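Local coordinates for ATP-dependent 6-phosphofructokinase isozyme 2 (Escherichia coli, PDB 3UMP), which catalyses the magnesium-dependent transfer of phosphate from ATP to fructose 6-phosphate, giving fructose 1,6-bisphosphate in the first committing step of glycolysis, at residues V252-S257 and A285-Q290. Numbering follows the deposited sequence.
Sequences VGAGDS and AATLNQ. With CS (cesium ion), chain F; ATP (adenosine-5'-triphosphate), chain C.
The methyl of Ala286 points at the first turn of helix 254-267 and is met by Ser257, whose OG lies 3.5 Å from Ala286 CB. Ser257 keeps OG beside its own backbone N (chi1 -68°), and from there OG bonds to Gly253 O at 2.9 Å. That oxygen, on the N-cap residue, also accepts Ser257 N, so two donors hold it from opposite faces of the carbonyl plane. The methyls of Ala254 and Thr287 approach each other and line the nucleotide site: Ala254 CB packs 3.4 Å from O4' of the ATP ribose, and Thr287 CG2 lies over the face of the adenine, 3.6 Å from C4. Thr287 OG1 turns instead to Ser284 O. No hydrogen bond joins the two segments; a cesium ion does so, taking Val252 O, Ala286 O and Asn289 O, each at 3.0 Å, with Ser250, Gly291 and Arg293 carbonyls completing a site that binds potassium. Gly255 N donates to O2G of the gamma-phosphate (3.1 Å, 157°), and the next residue, Asp256, is probably the catalytic base. Beside a cation site built from both segments, this GAGD turn, consistent with the family's anion hole, is the PfkB signature within the ribokinase-like fold.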
# COMPACT_ATOMS: atom_id res chain seq x y z
N VAL A 252 18.42 0.21 7.13
CA VAL A 252 19.19 1.17 6.35
C VAL A 252 20.58 1.30 6.94
O VAL A 252 20.74 1.43 8.15
CB VAL A 252 18.51 2.55 6.34
CG1 VAL A 252 19.24 3.49 5.40
CG2 VAL A 252 17.05 2.41 5.93
N GLY A 253 21.59 1.27 6.07
CA GLY A 253 22.97 1.41 6.47
C GLY A 253 23.66 0.16 6.99
O GLY A 253 24.80 0.23 7.42
N ALA A 254 22.97 -0.98 6.95
CA ALA A 254 23.57 -2.21 7.46
C ALA A 254 24.82 -2.63 6.66
O ALA A 254 25.86 -2.98 7.23
CB ALA A 254 22.54 -3.34 7.44
N GLY A 255 24.70 -2.62 5.34
CA GLY A 255 25.80 -3.05 4.49
C GLY A 255 27.04 -2.17 4.63
O GLY A 255 28.15 -2.66 4.79
N ASP A 256 26.84 -0.86 4.57
CA ASP A 256 27.96 0.07 4.68
C ASP A 256 28.62 0.05 6.06
O ASP A 256 29.83 0.22 6.17
CB ASP A 256 27.52 1.49 4.29
CG ASP A 256 27.12 1.59 2.82
OD1 ASP A 256 26.30 2.46 2.46
OD2 ASP A 256 27.62 0.77 2.02
N SER A 257 27.83 -0.17 7.11
CA SER A 257 28.37 -0.34 8.46
C SER A 257 29.23 -1.59 8.55
O SER A 257 30.33 -1.56 9.10
CB SER A 257 27.23 -0.40 9.49
OG SER A 257 26.59 0.86 9.57
N ALA A 285 24.38 -3.92 14.55
CA ALA A 285 24.27 -2.74 15.40
C ALA A 285 23.57 -1.62 14.64
O ALA A 285 22.75 -0.87 15.19
CB ALA A 285 25.65 -2.28 15.87
N ALA A 286 23.84 -1.53 13.34
CA ALA A 286 23.22 -0.48 12.54
C ALA A 286 21.71 -0.62 12.54
O ALA A 286 20.98 0.36 12.61
CB ALA A 286 23.76 -0.50 11.12
N THR A 287 21.24 -1.86 12.48
CA THR A 287 19.81 -2.15 12.43
C THR A 287 19.07 -1.72 13.69
O THR A 287 17.86 -1.56 13.67
CB THR A 287 19.52 -3.64 12.14
OG1 THR A 287 19.84 -4.42 13.30
CG2 THR A 287 20.34 -4.13 10.96
N LEU A 288 19.80 -1.60 14.80
CA LEU A 288 19.17 -1.29 16.09
C LEU A 288 18.61 0.13 16.14
O LEU A 288 17.77 0.43 16.99
CB LEU A 288 20.15 -1.49 17.24
CG LEU A 288 20.66 -2.91 17.44
CD1 LEU A 288 21.72 -2.92 18.53
CD2 LEU A 288 19.50 -3.83 17.79
N ASN A 289 19.08 0.98 15.23
CA ASN A 289 18.67 2.38 15.18
C ASN A 289 17.60 2.67 14.13
O ASN A 289 17.54 2.03 13.08
CB ASN A 289 19.87 3.29 14.91
CG ASN A 289 21.07 2.96 15.77
OD1 ASN A 289 20.99 2.95 16.99
ND2 ASN A 289 22.19 2.69 15.12
N GLN A 290 16.76 3.65 14.44
CA GLN A 290 15.70 4.09 13.56
C GLN A 290 16.26 4.83 12.36
O GLN A 290 17.34 5.41 12.42
CB GLN A 290 14.73 5.00 14.31
CG GLN A 290 14.19 4.41 15.60
CD GLN A 290 13.15 3.34 15.36
OE1 GLN A 290 12.36 3.43 14.42
NE2 GLN A 290 13.15 2.31 16.20
CS CS F . 19.43 2.05 10.74
PG ATP C . 22.50 -2.79 2.28
O1G ATP C . 23.49 -2.34 1.26
O2G ATP C . 22.50 -1.70 3.35
O3G ATP C . 21.12 -3.01 1.78
PB ATP C . 23.36 -5.39 2.23
O1B ATP C . 22.09 -5.91 1.50
O2B ATP C . 24.61 -5.16 1.34
O3B ATP C . 23.02 -4.05 3.01
PA ATP C . 22.96 -7.17 4.44
O1A ATP C . 21.48 -6.95 4.26
O2A ATP C . 23.38 -8.62 4.44
O3A ATP C . 23.79 -6.41 3.37
O5' ATP C . 23.39 -6.45 5.83
C5' ATP C . 24.68 -6.56 6.34
C4' ATP C . 24.80 -7.06 7.71
O4' ATP C . 23.88 -6.29 8.52
C3' ATP C . 24.30 -8.43 7.89
O3' ATP C . 25.28 -9.36 7.63
C2' ATP C . 23.89 -8.45 9.31
O2' ATP C . 24.98 -8.46 10.13
C1' ATP C . 23.24 -7.14 9.46
N9 ATP C . 21.82 -7.21 9.19
C8 ATP C . 21.21 -6.88 8.03
N7 ATP C . 19.89 -7.08 8.21
C5 ATP C . 19.68 -7.55 9.47
C6 ATP C . 18.54 -7.93 10.20
N6 ATP C . 17.19 -7.87 9.57
N1 ATP C . 18.70 -8.35 11.47
C2 ATP C . 19.90 -8.42 12.04
N3 ATP C . 21.01 -8.06 11.38
C4 ATP C . 20.91 -7.63 10.10